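Local coordinates for regulatory protein cox (Enterobacteria phage P2, PDB 4LHF) that binds DNA, probably through its helix-turn-helix, and represses the Pc promoter, which controls the genes for the immunity repressor and the integrase, at residues D79-L82 with M83-L87; A61-N64 with G65-L68; Q15-A18 with K19-K23. All blocks are in the same frame, centred on the assembly; numbering follows the deposited sequence.

Contact 1 of 3, residues D79-L82 with M83-L87; sequences DGWL and MWLGL
A Schellman motif closes the helical C-terminal tail, where L82 meets L85 and L87 as the 3-10 turn that continues helix 75-80 ends. The carbonyl of L82 is the hub: L85 N donates to L82 O at 3.1 Å. G86 N and L87 N add weaker bonds to the same oxygen, the latter being the six-to-one bond of the motif. The weak five-to-two bond, from G86 N to M83 O, completes the pattern. G86 suits the reversal because its phi of 105° would press a side chain against the preceding carbonyl. The chain then folds back, so that L87 comes over L82 and L87 CD1 lies 3.9 Å from L82 CD2, the apolar contact that usually accompanies this cap. Just before, M83 N and W84 N bond to the oxygens of G80 and W81, both three residues back. The W81 indole, with CG wedged between backbone N and carbonyl carbon (chi1 66°), receives L82 CD2 on one face, and its NE1 makes a weak hydrogen bond to Y70 OH. L85 reaches the benzo side of this indole obliquely, with L85 CD1 3.6 Å from W81 CZ3.

Contact 2 of 3, residues A61-N64 with G65-L68; sequences AWNN and GLKL
The indole of W62 carries the L66 methyl CD1 on one face, an i to i+4 pairing along helix 59-72, the helix that follows strand 54-58. This CH-pi contact brings L66 CD1 to 3.6 Å from the centroid of the five-membered ring of W62, 24° off the normal. The methyl is displaced toward the rim, so the nearest ring atoms are W62 NE1, 3.4 Å from L66 CD1, and CE2 beside it. The second methyl, L66 CD2, follows the six-membered ring and sits 3.9 Å from W62 CZ2. With CG anti to the backbone N (chi1 169°), the indole swings beside its own carbonyl carbon and stands next to the following turn, where a branched leucine can spread two methyls along it. The same tryptophan makes an edge-to-face pair with F17 and touches L37 and P38, so it joins this helix to the body of the domain.

Beneath the side chains, regular alpha-helical bonds run from G65 N, L66 N, K67 N and L68 N to the oxygens of A61, W62, N63 and N64, each at 2.9 Å. The extended K67 chain carries its ammonium away from the preceding turn, a course suited to a lysine on an exposed helix surface. The side chain of N63 crosses that of L66 obliquely, with N63 OD1 3.7 Å from L66 CD1.

Contact 3 of 3, residues Q15-A18 with K19-K23; sequences QEFA and KLIGK
E16 and K19 form a long salt bridge, crossing at about a right angle, with E16 OE1 3.4 Å from K19 NZ and only a weak hydrogen bond in it. The glutamate bends at chi2 (73°) and the lysine at its last torsion, and together these bends bring the two ends round to each other. Apolar packing pairs F17 with I21, one turn further on. I21 CD1 is 3.8 Å from F17 CE2, while I21 CG2 lies over one face of the phenyl ring, offset toward the rim. This is helix 14-21, which leads into the turn of the helix-turn-helix. A18 and I21 both touch V28 of helix 25-34; A18, buried and with only a methyl, suits a position facing the next helix. Backbone bonds hold the segment in alpha form, K19 N to Q15 O and L20 N to E16 O both measuring 2.9 Å, with I21 N to F17 O at 3.2 Å. At the end the turn has the positive phi of a Schellman motif, at G22 (76°), where glycine readily adopts it, and the weak six-to-one bond, 3.1 Å from K23 N to A18 O.

Contacts 2 and 3 belong to one packed body: their centres are about 17 Å apart, and they touch where W62 CE2 lies 3.8 Å from F17 CZ. Helix 59-72 thus packs against the first helix of the helix-turn-helix at this point. Contact 1 stands apart at the end of the C-terminal arm, its centre about 23 Å from that of contact 2 and 30 Å from that of contact 3; the nearest atoms remain about 11 and 19 Å away, respectively. Helix 59-72 leads from the domain toward this arm. No DNA is present, so the DNA-binding role of the helix-turn-helix that includes contact 3 is inferred from its motif.

Contact 1 of 3, residues D79-L82 with M83-L87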
ATOM      1  N   ASP A  79     -11.310  -1.630  19.161  1.00 92.23           N
ATOM      2  CA  ASP A  79     -12.524  -0.857  19.415  1.00 89.69           C
ATOM      3  C   ASP A  79     -12.466  -0.003  20.681  1.00 90.84           C
ATOM      4  O   ASP A  79     -13.437   0.672  21.021  1.00 96.13           O
ATOM      5  CB  ASP A  79     -13.741  -1.782  19.470  1.00105.76           C
ATOM      6  CG  ASP A  79     -14.247  -2.165  18.092  1.00114.45           C
ATOM      7  OD1 ASP A  79     -13.562  -1.851  17.096  1.00111.26           O
ATOM      8  OD2 ASP A  79     -15.332  -2.780  18.009  1.00101.67           O
ATOM      9  N   GLY A  80     -11.331  -0.031  21.373  1.00 90.03           N
ATOM     10  CA  GLY A  80     -11.187   0.703  22.618  1.00 75.71           C
ATOM     11  C   GLY A  80     -11.230   2.215  22.472  1.00 92.98           C
ATOM     12  O   GLY A  80     -11.771   2.912  23.331  1.00 99.11           O
ATOM     13  N   TRP A  81     -10.665   2.720  21.381  1.00 91.91           N
ATOM     14  CA  TRP A  81     -10.533   4.161  21.171  1.00 76.97           C
ATOM     15  C   TRP A  81     -11.876   4.878  21.022  1.00 84.74           C
ATOM     16  O   TRP A  81     -11.965   6.089  21.227  1.00 94.88           O
ATOM     17  CB  TRP A  81      -9.669   4.438  19.940  1.00 79.60           C
ATOM     18  CG  TRP A  81     -10.305   3.989  18.662  1.00 77.46           C
ATOM     19  CD1 TRP A  81     -10.361   2.715  18.179  1.00 77.90           C
ATOM     20  CD2 TRP A  81     -10.977   4.813  17.701  1.00 72.21           C
ATOM     21  NE1 TRP A  81     -11.027   2.692  16.978  1.00 82.88           N
ATOM     22  CE2 TRP A  81     -11.415   3.967  16.662  1.00 75.32           C
ATOM     23  CE3 TRP A  81     -11.251   6.182  17.618  1.00 74.58           C
ATOM     24  CZ2 TRP A  81     -12.111   4.446  15.553  1.00 77.83           C
ATOM     25  CZ3 TRP A  81     -11.942   6.656  16.516  1.00 79.34           C
ATOM     26  CH2 TRP A  81     -12.364   5.790  15.499  1.00 72.28           C
ATOM     27  N   LEU A  82     -12.911   4.127  20.660  1.00 85.56           N
ATOM     28  CA  LEU A  82     -14.238   4.694  20.439  1.00 78.55           C
ATOM     29  C   LEU A  82     -14.854   5.238  21.725  1.00 82.18           C
ATOM     30  O   LEU A  82     -15.762   6.069  21.685  1.00 84.79           O
ATOM     31  CB  LEU A  82     -15.160   3.646  19.816  1.00 78.00           C
ATOM     32  CG  LEU A  82     -14.807   3.210  18.396  1.00 70.45           C
ATOM     33  CD1 LEU A  82     -15.458   1.881  18.069  1.00 74.84           C
ATOM     34  CD2 LEU A  82     -15.245   4.274  17.406  1.00 77.91           C
ATOM     35  N   MET A  83     -14.358   4.763  22.863  1.00 83.83           N
ATOM     36  CA  MET A  83     -14.842   5.217  24.162  1.00 83.79           C
ATOM     37  C   MET A  83     -14.468   6.675  24.408  1.00 92.10           C
ATOM     38  O   MET A  83     -15.166   7.392  25.125  1.00108.45           O
ATOM     39  CB  MET A  83     -14.279   4.342  25.281  1.00 94.54           C
ATOM     40  CG  MET A  83     -14.603   2.865  25.138  1.00113.50           C
ATOM     41  SD  MET A  83     -13.908   1.872  26.473  1.00126.67           S
ATOM     42  CE  MET A  83     -14.816   2.502  27.881  1.00 93.93           C
ATOM     43  N   TRP A  84     -13.362   7.105  23.808  1.00 88.62           N
ATOM     44  CA  TRP A  84     -12.902   8.482  23.940  1.00 89.26           C
ATOM     45  C   TRP A  84     -13.849   9.462  23.259  1.00 91.04           C
ATOM     46  O   TRP A  84     -13.796  10.665  23.511  1.00 93.62           O
ATOM     47  CB  TRP A  84     -11.491   8.632  23.367  1.00 86.30           C
ATOM     48  CG  TRP A  84     -10.435   8.029  24.234  1.00 89.39           C
ATOM     49  CD1 TRP A  84     -10.071   6.717  24.292  1.00 94.24           C
ATOM     50  CD2 TRP A  84      -9.605   8.718  25.176  1.00 73.11           C
ATOM     51  NE1 TRP A  84      -9.064   6.545  25.210  1.00 99.93           N
ATOM     52  CE2 TRP A  84      -8.760   7.758  25.767  1.00 77.95           C
ATOM     53  CE3 TRP A  84      -9.492  10.053  25.576  1.00 80.02           C
ATOM     54  CZ2 TRP A  84      -7.815   8.091  26.735  1.00 86.29           C
ATOM     55  CZ3 TRP A  84      -8.554  10.381  26.536  1.00 89.64           C
ATOM     56  CH2 TRP A  84      -7.729   9.405  27.107  1.00 87.79           C
ATOM     57  N   LEU A  85     -14.715   8.940  22.398  1.00 98.78           N
ATOM     58  CA  LEU A  85     -15.673   9.765  21.679  1.00102.58           C
ATOM     59  C   LEU A  85     -17.062   9.643  22.297  1.00106.75           C
ATOM     60  O   LEU A  85     -17.962  10.425  21.988  1.00 99.61           O
ATOM     61  CB  LEU A  85     -15.710   9.357  20.206  1.00 97.94           C
ATOM     62  CG  LEU A  85     -14.361   9.364  19.484  1.00 86.64           C
ATOM     63  CD1 LEU A  85     -14.442   8.562  18.200  1.00 78.96           C
ATOM     64  CD2 LEU A  85     -13.917  10.790  19.195  1.00 78.57           C
ATOM     65  N   GLY A  86     -17.230   8.655  23.171  1.00105.00           N
ATOM     66  CA  GLY A  86     -18.496   8.438  23.851  1.00 93.85           C
ATOM     67  C   GLY A  86     -19.269   7.252  23.305  1.00102.35           C
ATOM     68  O   GLY A  86     -20.489   7.310  23.157  1.00114.03           O
ATOM     69  N   LEU A  87     -18.556   6.171  23.007  1.00 92.57           N
ATOM     70  CA  LEU A  87     -19.178   4.974  22.457  1.00 88.04           C
ATOM     71  C   LEU A  87     -18.747   3.734  23.233  1.00 87.61           C
ATOM     72  O   LEU A  87     -19.528   3.161  23.991  1.00105.22           O
ATOM     73  CB  LEU A  87     -18.818   4.822  20.978  1.00111.75           C
ATOM     74  CG  LEU A  87     -19.223   5.972  20.051  1.00 99.41           C
ATOM     75  CD1 LEU A  87     -18.571   5.815  18.687  1.00 94.00           C
ATOM     76  CD2 LEU A  87     -20.737   6.047  19.915  1.00 93.70           C
TER

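Contact 2 of 3, residues A61-N64 with G65-L68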
ATOM      1  N   ALA A  61      -5.455  -4.784  -3.466  1.00 75.27           N
ATOM      2  CA  ALA A  61      -4.676  -5.652  -2.594  1.00 65.53           C
ATOM      3  C   ALA A  61      -4.229  -4.899  -1.346  1.00 71.99           C
ATOM      4  O   ALA A  61      -4.272  -5.430  -0.235  1.00 88.36           O
ATOM      5  CB  ALA A  61      -3.473  -6.203  -3.337  1.00 57.70           C
ATOM      6  N   TRP A  62      -3.811  -3.654  -1.546  1.00 71.99           N
ATOM      7  CA  TRP A  62      -3.340  -2.797  -0.465  1.00 62.70           C
ATOM      8  C   TRP A  62      -4.431  -2.556   0.573  1.00 70.44           C
ATOM      9  O   TRP A  62      -4.239  -2.816   1.762  1.00 81.31           O
ATOM     10  CB  TRP A  62      -2.830  -1.473  -1.046  1.00 72.19           C
ATOM     11  CG  TRP A  62      -2.559  -0.387  -0.047  1.00 72.41           C
ATOM     12  CD1 TRP A  62      -3.225   0.799   0.071  1.00 70.09           C
ATOM     13  CD2 TRP A  62      -1.540  -0.377   0.961  1.00 66.77           C
ATOM     14  NE1 TRP A  62      -2.688   1.544   1.090  1.00 70.13           N
ATOM     15  CE2 TRP A  62      -1.655   0.846   1.653  1.00 69.23           C
ATOM     16  CE3 TRP A  62      -0.549  -1.282   1.347  1.00 75.47           C
ATOM     17  CZ2 TRP A  62      -0.814   1.184   2.712  1.00 72.12           C
ATOM     18  CZ3 TRP A  62       0.284  -0.944   2.397  1.00 72.36           C
ATOM     19  CH2 TRP A  62       0.146   0.280   3.067  1.00 77.40           C
ATOM     20  N   ASN A  63      -5.586  -2.083   0.115  1.00 80.02           N
ATOM     21  CA  ASN A  63      -6.684  -1.753   1.018  1.00 80.62           C
ATOM     22  C   ASN A  63      -7.351  -2.967   1.660  1.00 73.42           C
ATOM     23  O   ASN A  63      -7.717  -2.928   2.837  1.00 81.67           O
ATOM     24  CB  ASN A  63      -7.715  -0.875   0.309  1.00 68.64           C
ATOM     25  CG  ASN A  63      -7.178   0.510  -0.001  1.00 75.28           C
ATOM     26  OD1 ASN A  63      -6.586   1.164   0.859  1.00 72.65           O
ATOM     27  ND2 ASN A  63      -7.366   0.958  -1.237  1.00 73.75           N
ATOM     28  N   ASN A  64      -7.503  -4.044   0.893  1.00 72.65           N
ATOM     29  CA  ASN A  64      -8.003  -5.293   1.454  1.00 80.14           C
ATOM     30  C   ASN A  64      -7.037  -5.849   2.494  1.00 81.04           C
ATOM     31  O   ASN A  64      -7.453  -6.442   3.489  1.00 86.44           O
ATOM     32  CB  ASN A  64      -8.261  -6.325   0.357  1.00 86.27           C
ATOM     33  CG  ASN A  64      -9.377  -5.909  -0.581  1.00105.04           C
ATOM     34  OD1 ASN A  64     -10.224  -5.091  -0.227  1.00106.16           O
ATOM     35  ND2 ASN A  64      -9.380  -6.470  -1.786  1.00 99.98           N
ATOM     36  N   GLY A  65      -5.745  -5.641   2.259  1.00 88.43           N
ATOM     37  CA  GLY A  65      -4.717  -6.042   3.203  1.00 89.31           C
ATOM     38  C   GLY A  65      -4.799  -5.252   4.497  1.00 83.01           C
ATOM     39  O   GLY A  65      -4.754  -5.823   5.590  1.00 84.04           O
ATOM     40  N   LEU A  66      -4.919  -3.934   4.374  1.00 80.15           N
ATOM     41  CA  LEU A  66      -5.101  -3.067   5.532  1.00 80.22           C
ATOM     42  C   LEU A  66      -6.355  -3.456   6.314  1.00 89.04           C
ATOM     43  O   LEU A  66      -6.362  -3.430   7.546  1.00 87.08           O
ATOM     44  CB  LEU A  66      -5.204  -1.609   5.086  1.00 80.05           C
ATOM     45  CG  LEU A  66      -3.992  -1.012   4.374  1.00 77.89           C
ATOM     46  CD1 LEU A  66      -4.378   0.293   3.707  1.00 80.83           C
ATOM     47  CD2 LEU A  66      -2.862  -0.803   5.359  1.00 72.08           C
ATOM     48  N   LYS A  67      -7.411  -3.815   5.588  1.00 91.03           N
ATOM     49  CA  LYS A  67      -8.683  -4.207   6.195  1.00 82.83           C
ATOM     50  C   LYS A  67      -8.526  -5.500   6.991  1.00 82.72           C
ATOM     51  O   LYS A  67      -8.936  -5.570   8.152  1.00 87.11           O
ATOM     52  CB  LYS A  67      -9.753  -4.383   5.114  1.00 73.11           C
ATOM     53  CG  LYS A  67     -11.192  -4.499   5.639  1.00 70.64           C
ATOM     54  CD  LYS A  67     -12.142  -4.938   4.509  1.00 80.63           C
ATOM     55  CE  LYS A  67     -13.576  -4.445   4.762  1.00105.38           C
ATOM     56  NZ  LYS A  67     -14.519  -4.703   3.614  1.00126.35           N
ATOM     57  N   LEU A  68      -7.937  -6.514   6.359  1.00 78.41           N
ATOM     58  CA  LEU A  68      -7.649  -7.776   7.032  1.00 72.90           C
ATOM     59  C   LEU A  68      -6.840  -7.536   8.300  1.00 79.46           C
ATOM     60  O   LEU A  68      -7.175  -8.043   9.377  1.00 94.85           O
ATOM     61  CB  LEU A  68      -6.862  -8.703   6.105  1.00 81.09           C
ATOM     62  CG  LEU A  68      -7.616  -9.733   5.261  1.00 82.81           C
ATOM     63  CD1 LEU A  68      -7.100  -9.737   3.829  1.00100.78           C
ATOM     64  CD2 LEU A  68      -7.480 -11.120   5.873  1.00 91.45           C
TER

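Contact 3 of 3, residues Q15-A18 with K19-K23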
ATOM      1  N   GLN A  15       5.281   6.699  -7.253  1.00 82.91           N
ATOM      2  CA  GLN A  15       5.575   8.087  -6.910  1.00 80.39           C
ATOM      3  C   GLN A  15       4.319   8.808  -6.426  1.00 83.89           C
ATOM      4  O   GLN A  15       4.360   9.570  -5.459  1.00 81.51           O
ATOM      5  CB  GLN A  15       6.167   8.828  -8.108  1.00 83.19           C
ATOM      6  CG  GLN A  15       7.404   8.175  -8.698  1.00 76.75           C
ATOM      7  CD  GLN A  15       7.077   7.245  -9.850  1.00 77.00           C
ATOM      8  OE1 GLN A  15       6.088   6.515  -9.815  1.00 82.62           O
ATOM      9  NE2 GLN A  15       7.907   7.277 -10.886  1.00 82.18           N
ATOM     10  N   GLU A  16       3.205   8.566  -7.110  1.00 75.71           N
ATOM     11  CA  GLU A  16       1.918   9.127  -6.711  1.00 76.06           C
ATOM     12  C   GLU A  16       1.492   8.559  -5.363  1.00 77.43           C
ATOM     13  O   GLU A  16       0.983   9.283  -4.500  1.00 82.45           O
ATOM     14  CB  GLU A  16       0.854   8.828  -7.769  1.00 75.06           C
ATOM     15  CG  GLU A  16      -0.544   9.309  -7.406  1.00 95.26           C
ATOM     16  CD  GLU A  16      -0.700  10.819  -7.494  1.00 99.74           C
ATOM     17  OE1 GLU A  16       0.221  11.498  -7.998  1.00104.42           O
ATOM     18  OE2 GLU A  16      -1.754  11.328  -7.056  1.00110.14           O
ATOM     19  N   PHE A  17       1.705   7.258  -5.190  1.00 73.53           N
ATOM     20  CA  PHE A  17       1.430   6.591  -3.924  1.00 77.09           C
ATOM     21  C   PHE A  17       2.286   7.202  -2.821  1.00 65.10           C
ATOM     22  O   PHE A  17       1.849   7.333  -1.677  1.00 77.59           O
ATOM     23  CB  PHE A  17       1.706   5.091  -4.039  1.00 75.08           C
ATOM     24  CG  PHE A  17       1.345   4.312  -2.808  1.00 73.75           C
ATOM     25  CD1 PHE A  17       0.042   3.899  -2.594  1.00 73.50           C
ATOM     26  CD2 PHE A  17       2.310   3.986  -1.869  1.00 78.03           C
ATOM     27  CE1 PHE A  17      -0.295   3.180  -1.464  1.00 64.96           C
ATOM     28  CE2 PHE A  17       1.979   3.268  -0.737  1.00 77.57           C
ATOM     29  CZ  PHE A  17       0.675   2.864  -0.534  1.00 71.27           C
ATOM     30  N   ALA A  18       3.511   7.575  -3.180  1.00 77.03           N
ATOM     31  CA  ALA A  18       4.409   8.251  -2.257  1.00 67.28           C
ATOM     32  C   ALA A  18       3.839   9.607  -1.865  1.00 67.35           C
ATOM     33  O   ALA A  18       3.891   9.996  -0.699  1.00 80.13           O
ATOM     34  CB  ALA A  18       5.781   8.419  -2.882  1.00 75.90           C
ATOM     35  N   LYS A  19       3.299  10.324  -2.848  1.00 69.75           N
ATOM     36  CA  LYS A  19       2.678  11.617  -2.587  1.00 71.78           C
ATOM     37  C   LYS A  19       1.477  11.471  -1.660  1.00 77.27           C
ATOM     38  O   LYS A  19       1.204  12.351  -0.842  1.00 80.13           O
ATOM     39  CB  LYS A  19       2.228  12.290  -3.886  1.00 76.05           C
ATOM     40  CG  LYS A  19       3.332  12.557  -4.889  1.00 90.22           C
ATOM     41  CD  LYS A  19       2.889  13.587  -5.914  1.00 96.00           C
ATOM     42  CE  LYS A  19       3.778  13.575  -7.146  1.00 95.25           C
ATOM     43  NZ  LYS A  19       3.436  12.456  -8.072  1.00 93.52           N
ATOM     44  N   LEU A  20       0.760  10.358  -1.789  1.00 84.20           N
ATOM     45  CA  LEU A  20      -0.446  10.137  -0.997  1.00 71.98           C
ATOM     46  C   LEU A  20      -0.160   9.876   0.483  1.00 75.17           C
ATOM     47  O   LEU A  20      -0.894  10.345   1.352  1.00 83.36           O
ATOM     48  CB  LEU A  20      -1.281   8.994  -1.585  1.00 72.85           C
ATOM     49  CG  LEU A  20      -1.963   9.259  -2.928  1.00 73.50           C
ATOM     50  CD1 LEU A  20      -2.825   8.074  -3.328  1.00 77.44           C
ATOM     51  CD2 LEU A  20      -2.795  10.525  -2.854  1.00 86.01           C
ATOM     52  N   ILE A  21       0.900   9.125   0.768  1.00 79.22           N
ATOM     53  CA  ILE A  21       1.225   8.777   2.148  1.00 70.90           C
ATOM     54  C   ILE A  21       2.232   9.739   2.772  1.00 73.05           C
ATOM     55  O   ILE A  21       2.631   9.572   3.923  1.00 79.17           O
ATOM     56  CB  ILE A  21       1.758   7.342   2.260  1.00 66.60           C
ATOM     57  CG1 ILE A  21       3.087   7.205   1.514  1.00 81.43           C
ATOM     58  CG2 ILE A  21       0.735   6.360   1.718  1.00 69.35           C
ATOM     59  CD1 ILE A  21       3.652   5.799   1.523  1.00 82.06           C
ATOM     60  N   GLY A  22       2.638  10.745   2.004  1.00 80.77           N
ATOM     61  CA  GLY A  22       3.524  11.777   2.509  1.00 79.00           C
ATOM     62  C   GLY A  22       4.970  11.339   2.643  1.00 88.04           C
ATOM     63  O   GLY A  22       5.772  12.008   3.292  1.00104.59           O
ATOM     64  N   LYS A  23       5.305  10.209   2.029  1.00 89.12           N
ATOM     65  CA  LYS A  23       6.676   9.717   2.045  1.00 80.44           C
ATOM     66  C   LYS A  23       7.419  10.157   0.792  1.00 81.21           C
ATOM     67  O   LYS A  23       6.804  10.537  -0.205  1.00 83.70           O
ATOM     68  CB  LYS A  23       6.708   8.194   2.156  1.00 76.93           C
ATOM     69  CG  LYS A  23       6.330   7.655   3.520  1.00 68.06           C
ATOM     70  CD  LYS A  23       6.705   6.189   3.640  1.00 79.46           C
ATOM     71  CE  LYS A  23       6.321   5.627   4.997  1.00 83.11           C
ATOM     72  NZ  LYS A  23       6.921   6.412   6.113  1.00 89.69           N
TER